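Local structure of FKBP-type peptidyl-prolyl cis-trans isomerase FkpA (Escherichia coli, 1Q6H) at residues Ile184-Lys189 against Val218-Val223; Asp138-Val144 against Pro165-Asp171. The protein catalyses the cis-trans isomerisation of proline peptide bonds in the periplasm, speeding protein folding, and also acts as a folding chaperone. One frame throughout, in Å; residues are numbered along the deposited sequence.

Contact 1 (Ile184-Lys189 against Val218-Val223)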
loop_
_atom_site.group_PDB
_atom_site.type_symbol
_atom_site.label_atom_id
_atom_site.label_comp_id
_atom_site.label_asym_id
_atom_site.label_seq_id
_atom_site.Cartn_x
_atom_site.Cartn_y
_atom_site.Cartn_z
ATOM N N ILE A 184 -10.477 -39.002 -27.258
ATOM C CA ILE A 184 -10.783 -38.670 -28.635
ATOM C C ILE A 184 -9.460 -38.636 -29.387
ATOM O O ILE A 184 -8.392 -38.883 -28.791
ATOM C CB ILE A 184 -11.508 -37.319 -28.797
ATOM C CG1 ILE A 184 -10.828 -36.182 -28.024
ATOM C CG2 ILE A 184 -12.955 -37.422 -28.438
ATOM C CD1 ILE A 184 -11.368 -34.810 -28.425
ATOM N N LYS A 185 -9.535 -38.302 -30.669
ATOM C CA LYS A 185 -8.366 -38.268 -31.551
ATOM C C LYS A 185 -8.406 -36.999 -32.340
ATOM O O LYS A 185 -9.351 -36.239 -32.220
ATOM C CB LYS A 185 -8.383 -39.520 -32.439
ATOM C CG LYS A 185 -8.469 -40.786 -31.536
ATOM C CD LYS A 185 -8.429 -42.073 -32.296
ATOM C CE LYS A 185 -7.474 -43.061 -31.563
ATOM N NZ LYS A 185 -8.058 -43.605 -30.259
ATOM N N LYS A 186 -7.376 -36.750 -33.136
ATOM C CA LYS A 186 -7.329 -35.563 -33.973
ATOM C C LYS A 186 -8.621 -35.419 -34.762
ATOM O O LYS A 186 -9.109 -36.376 -35.408
ATOM C CB LYS A 186 -6.127 -35.667 -34.919
ATOM C CG LYS A 186 -5.966 -34.545 -35.903
ATOM C CD LYS A 186 -4.633 -34.706 -36.650
ATOM C CE LYS A 186 -4.447 -33.677 -37.753
ATOM N NZ LYS A 186 -2.989 -33.598 -38.170
ATOM N N GLY A 187 -9.168 -34.214 -34.710
ATOM C CA GLY A 187 -10.404 -33.896 -35.388
ATOM C C GLY A 187 -11.641 -34.080 -34.530
ATOM O O GLY A 187 -12.759 -33.704 -34.925
ATOM N N GLY A 188 -11.454 -34.681 -33.357
ATOM C CA GLY A 188 -12.547 -34.934 -32.451
ATOM C C GLY A 188 -13.011 -33.764 -31.606
ATOM O O GLY A 188 -12.409 -32.705 -31.590
ATOM N N LYS A 189 -14.124 -33.978 -30.910
ATOM C CA LYS A 189 -14.719 -32.959 -30.072
ATOM C C LYS A 189 -15.266 -33.662 -28.843
ATOM O O LYS A 189 -15.854 -34.739 -28.955
ATOM C CB LYS A 189 -15.865 -32.267 -30.813
ATOM C CG LYS A 189 -15.471 -31.778 -32.173
ATOM C CD LYS A 189 -16.591 -31.072 -32.897
ATOM C CE LYS A 189 -16.076 -30.465 -34.217
ATOM N NZ LYS A 189 -14.888 -31.170 -34.762
ATOM N N VAL A 218 -14.592 -28.891 -25.989
ATOM C CA VAL A 218 -13.278 -28.931 -26.625
ATOM C C VAL A 218 -13.273 -29.480 -28.061
ATOM O O VAL A 218 -14.012 -30.410 -28.376
ATOM C CB VAL A 218 -12.364 -29.782 -25.803
ATOM C CG1 VAL A 218 -10.923 -29.657 -26.270
ATOM C CG2 VAL A 218 -12.467 -29.373 -24.337
ATOM N N GLU A 219 -12.455 -28.875 -28.924
ATOM C CA GLU A 219 -12.225 -29.400 -30.255
ATOM C C GLU A 219 -10.726 -29.641 -30.363
ATOM O O GLU A 219 -9.917 -28.714 -30.225
ATOM C CB GLU A 219 -12.668 -28.445 -31.355
ATOM C CG GLU A 219 -14.155 -28.229 -31.496
ATOM C CD GLU A 219 -14.486 -27.315 -32.682
ATOM O OE1 GLU A 219 -13.548 -26.736 -33.297
ATOM O OE2 GLU A 219 -15.685 -27.191 -32.996
ATOM N N LEU A 220 -10.373 -30.902 -30.583
ATOM C CA LEU A 220 -8.992 -31.330 -30.717
ATOM C C LEU A 220 -8.521 -31.216 -32.177
ATOM O O LEU A 220 -8.869 -32.057 -33.037
ATOM C CB LEU A 220 -8.870 -32.781 -30.241
ATOM C CG LEU A 220 -7.492 -33.405 -30.332
ATOM C CD1 LEU A 220 -6.442 -32.489 -29.656
ATOM C CD2 LEU A 220 -7.475 -34.814 -29.759
ATOM N N LEU A 221 -7.733 -30.185 -32.453
ATOM C CA LEU A 221 -7.281 -29.899 -33.803
ATOM C C LEU A 221 -6.055 -30.679 -34.236
ATOM O O LEU A 221 -5.946 -31.098 -35.385
ATOM C CB LEU A 221 -6.983 -28.417 -33.947
ATOM C CG LEU A 221 -8.106 -27.439 -33.608
ATOM C CD1 LEU A 221 -7.609 -26.056 -33.962
ATOM C CD2 LEU A 221 -9.365 -27.731 -34.384
ATOM N N ASP A 222 -5.103 -30.864 -33.334
ATOM C CA ASP A 222 -3.905 -31.574 -33.721
ATOM C C ASP A 222 -3.262 -32.273 -32.540
ATOM O O ASP A 222 -3.442 -31.866 -31.385
ATOM C CB ASP A 222 -2.904 -30.598 -34.352
ATOM C CG ASP A 222 -1.862 -31.287 -35.241
ATOM O OD1 ASP A 222 -2.024 -32.486 -35.587
ATOM O OD2 ASP A 222 -0.842 -30.670 -35.647
ATOM N N VAL A 223 -2.495 -33.308 -32.858
ATOM C CA VAL A 223 -1.732 -34.066 -31.879
ATOM C C VAL A 223 -0.355 -34.219 -32.465
ATOM O O VAL A 223 -0.201 -34.812 -33.521
ATOM C CB VAL A 223 -2.333 -35.448 -31.636
ATOM C CG1 VAL A 223 -1.511 -36.214 -30.608
ATOM C CG2 VAL A 223 -3.804 -35.349 -31.207
#

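Contact 2 (Asp138-Val144 against Pro165-Asp171)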
loop_
_atom_site.group_PDB
_atom_site.type_symbol
_atom_site.label_atom_id
_atom_site.label_comp_id
_atom_site.label_asym_id
_atom_site.label_seq_id
_atom_site.Cartn_x
_atom_site.Cartn_y
_atom_site.Cartn_z
ATOM N N ASP A 138 0.816 -38.781 -23.042
ATOM C CA ASP A 138 1.334 -37.800 -22.070
ATOM C C ASP A 138 2.346 -36.749 -22.554
ATOM O O ASP A 138 2.210 -35.548 -22.264
ATOM C CB ASP A 138 1.866 -38.522 -20.825
ATOM C CG ASP A 138 0.748 -38.871 -19.838
ATOM O OD1 ASP A 138 -0.410 -38.435 -20.044
ATOM O OD2 ASP A 138 0.919 -39.581 -18.839
ATOM N N SER A 139 3.370 -37.161 -23.271
ATOM C CA SER A 139 4.369 -36.184 -23.684
ATOM C C SER A 139 4.008 -35.425 -24.975
ATOM O O SER A 139 4.784 -34.553 -25.425
ATOM C CB SER A 139 5.704 -36.875 -23.854
ATOM O OG SER A 139 5.591 -37.793 -24.914
ATOM N N ASP A 140 2.841 -35.716 -25.558
ATOM C CA ASP A 140 2.446 -35.048 -26.794
ATOM C C ASP A 140 2.038 -33.611 -26.594
ATOM O O ASP A 140 1.581 -33.226 -25.512
ATOM C CB ASP A 140 1.225 -35.706 -27.429
ATOM C CG ASP A 140 1.499 -37.099 -27.955
ATOM O OD1 ASP A 140 2.683 -37.432 -28.230
ATOM O OD2 ASP A 140 0.562 -37.912 -28.103
ATOM N N THR A 141 2.135 -32.847 -27.678
ATOM C CA THR A 141 1.585 -31.518 -27.730
ATOM C C THR A 141 0.208 -31.601 -28.371
ATOM O O THR A 141 0.029 -32.263 -29.394
ATOM C CB THR A 141 2.485 -30.596 -28.555
ATOM O OG1 THR A 141 3.782 -30.504 -27.949
ATOM C CG2 THR A 141 1.956 -29.201 -28.504
ATOM N N VAL A 142 -0.766 -30.940 -27.771
ATOM C CA VAL A 142 -2.097 -30.894 -28.332
ATOM C C VAL A 142 -2.444 -29.457 -28.673
ATOM O O VAL A 142 -1.978 -28.518 -28.013
ATOM C CB VAL A 142 -3.199 -31.471 -27.363
ATOM C CG1 VAL A 142 -3.073 -32.999 -27.168
ATOM C CG2 VAL A 142 -3.184 -30.777 -26.029
ATOM N N VAL A 143 -3.280 -29.310 -29.705
ATOM C CA VAL A 143 -3.770 -28.034 -30.170
ATOM C C VAL A 143 -5.292 -28.117 -30.144
ATOM O O VAL A 143 -5.912 -28.991 -30.792
ATOM C CB VAL A 143 -3.274 -27.729 -31.589
ATOM C CG1 VAL A 143 -3.701 -26.335 -32.021
ATOM C CG2 VAL A 143 -1.726 -27.861 -31.682
ATOM N N VAL A 144 -5.899 -27.224 -29.389
ATOM C CA VAL A 144 -7.324 -27.255 -29.185
ATOM C C VAL A 144 -8.007 -25.904 -29.255
ATOM O O VAL A 144 -7.428 -24.883 -28.959
ATOM C CB VAL A 144 -7.685 -27.801 -27.785
ATOM C CG1 VAL A 144 -7.260 -29.249 -27.610
ATOM C CG2 VAL A 144 -7.051 -26.943 -26.690
ATOM N N PRO A 165 -6.128 -21.283 -31.688
ATOM C CA PRO A 165 -6.247 -22.410 -30.783
ATOM C C PRO A 165 -5.149 -22.368 -29.719
ATOM O O PRO A 165 -4.167 -21.685 -29.892
ATOM C CB PRO A 165 -6.058 -23.594 -31.698
ATOM C CG PRO A 165 -5.307 -23.099 -32.825
ATOM C CD PRO A 165 -5.664 -21.666 -33.026
ATOM N N LEU A 166 -5.347 -23.071 -28.618
ATOM C CA LEU A 166 -4.342 -23.150 -27.565
ATOM C C LEU A 166 -3.489 -24.390 -27.763
ATOM O O LEU A 166 -4.008 -25.465 -28.005
ATOM C CB LEU A 166 -5.021 -23.220 -26.205
ATOM C CG LEU A 166 -4.092 -23.296 -24.987
ATOM C CD1 LEU A 166 -3.442 -21.944 -24.753
ATOM C CD2 LEU A 166 -4.852 -23.771 -23.733
ATOM N N SER A 167 -2.180 -24.238 -27.643
ATOM C CA SER A 167 -1.276 -25.361 -27.764
ATOM C C SER A 167 -0.588 -25.649 -26.425
ATOM O O SER A 167 -0.074 -24.724 -25.793
ATOM C CB SER A 167 -0.249 -25.058 -28.844
ATOM O OG SER A 167 0.833 -25.953 -28.752
ATOM N N PHE A 168 -0.605 -26.914 -25.988
ATOM C CA PHE A 168 0.083 -27.320 -24.759
ATOM C C PHE A 168 0.459 -28.796 -24.685
ATOM O O PHE A 168 -0.091 -29.618 -25.403
ATOM C CB PHE A 168 -0.767 -27.010 -23.550
ATOM C CG PHE A 168 -2.136 -27.610 -23.593
ATOM C CD1 PHE A 168 -2.367 -28.886 -23.096
ATOM C CD2 PHE A 168 -3.198 -26.893 -24.097
ATOM C CE1 PHE A 168 -3.632 -29.434 -23.105
ATOM C CE2 PHE A 168 -4.473 -27.435 -24.114
ATOM C CZ PHE A 168 -4.684 -28.712 -23.620
ATOM N N ARG A 169 1.405 -29.107 -23.808
ATOM C CA ARG A 169 1.806 -30.489 -23.571
ATOM C C ARG A 169 0.683 -31.134 -22.746
ATOM O O ARG A 169 0.164 -30.557 -21.782
ATOM C CB ARG A 169 3.170 -30.564 -22.884
ATOM C CG ARG A 169 4.290 -29.854 -23.689
ATOM C CD ARG A 169 5.678 -29.878 -23.037
ATOM N NE ARG A 169 5.718 -29.151 -21.767
ATOM C CZ ARG A 169 5.933 -27.854 -21.643
ATOM N NH1 ARG A 169 6.141 -27.090 -22.708
ATOM N NH2 ARG A 169 5.977 -27.306 -20.443
ATOM N N LEU A 170 0.264 -32.300 -23.183
ATOM C CA LEU A 170 -0.902 -32.962 -22.596
ATOM C C LEU A 170 -0.821 -33.121 -21.091
ATOM O O LEU A 170 -1.803 -32.941 -20.401
ATOM C CB LEU A 170 -1.098 -34.337 -23.254
ATOM C CG LEU A 170 -2.355 -35.091 -22.826
ATOM C CD1 LEU A 170 -3.607 -34.295 -23.126
ATOM C CD2 LEU A 170 -2.384 -36.445 -23.531
ATOM N N ASP A 171 0.351 -33.432 -20.562
ATOM C CA ASP A 171 0.436 -33.592 -19.128
ATOM C C ASP A 171 1.010 -32.360 -18.420
ATOM O O ASP A 171 1.511 -32.464 -17.307
ATOM C CB ASP A 171 1.173 -34.889 -18.755
ATOM C CG ASP A 171 2.586 -34.899 -19.223
ATOM O OD1 ASP A 171 3.034 -33.873 -19.744
ATOM O OD2 ASP A 171 3.331 -35.886 -19.113
#

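Contact 1 (Ile184-Lys189 against Val218-Val223)
Two backbone hydrogen bonds join the segments. Gly187 N donates to Leu220 O at 2.7 Å, and Leu220 N donates to Gly188 O at 2.9 Å, so Leu220 spends both of its main-chain polar groups on the two glycines. Next along, Lys189 and Glu219 form an antiparallel non-hydrogen-bonded pair, their CA atoms 4.3 Å apart. Here CA-H...O contacts fill in: Lys189 CA lies 3.1 Å from Val218 O, and Glu219 CA 3.6 Å from Gly188 O.

What brings the glycines into line is a type II beta turn from Lys185 to Gly188, closed by Gly188 N to Lys185 O at 2.9 Å. Gly187 takes its third position with phi 92°, where a CB would be jammed against the preceding carbonyl oxygen; a CB on Gly188 would clash with Lys185 O. In the FKBP fold this turn belongs to the loop that follows helix 175-180 and delivers the chain into strand 189-194, which pairs antiparallel with strand 214-223.

Charges meet at the sides. Lys186, extended with every chi in t, reaches its register partner Asp222 in a salt bridge, Lys186 NZ to Asp222 OD1 at 3.0 Å. Lys189 NZ and Glu219 OE2, 4.4 Å apart, fall short of one; Lys189 NZ also makes a long, weak ion pair with Glu129.

The apolar packing centres on Leu220, whose CB touches Ile184 CD1 at 3.7 Å; Leu220 CD2 also rests against the turn's carbonyl, 3.4 Å from Lys185 O. Leu220 also touches Val144 of strand 141-150, while Ile184 packs on Ile190.

Contact 2 (Asp138-Val144 against Pro165-Asp171)
Four backbone hydrogen bonds run as two reciprocal pairs: Val142 N to Phe168 O (2.8 Å) with Phe168 N to Val142 O (2.9 Å), and Val144 N to Leu166 O (2.9 Å) with Leu166 N to Val144 O (2.8 Å). Leu170 N adds a bond of 2.8 Å to Asp140 O, and Asp171 N a weak one of 3.3 Å to Asp138 O. The carboxylate of Asp138 forms a salt bridge with Lys182.

These are neighbouring strands of the antiparallel FKBP sheet, their axes 4.5 Å apart and 158° from N-to-C alignment. Val142, Val144, Leu166 and Phe168 share one face, where Val142 CG2 sits 3.6 Å from the Phe168 ring centroid in a CH-pi contact and Val144 CG2 lies 3.7 Å from Phe168 CE2. The ring also meets Trp177 of helix 175-180, probable counterpart of the tryptophan flooring the proline pocket in other FKBPs. On the opposite face (Thr141, Val143, Ser167, Arg169), Thr141 CG2 approaches Ser167 OG at 3.4 Å; Val143 CG1 packs 3.6 Å from Pro165 CB.

How the contacts relate
Both contacts belong to the FKBP-type isomerase domain and to one antiparallel sheet, with centres about 10 Å apart. They follow in series along the chain: contact 2 closes at Asp171 before contact 1 opens at Ile184, with helix 175-180 between them. Strand 141-150 joins them, pairing with 166-169 in contact 2 and with 214-223 of contact 1. At that seam Leu221 and Asp222 both face Val143 in a classic beta bulge, with probable hydrogen bonds Leu221 N to Val143 O (2.7 Å) and Asp222 O to Val143 N (3.1 Å). The domain's last strand thus lies between strand 141-150 on one edge and strand 189-194, with the turn that leads into it, on the other.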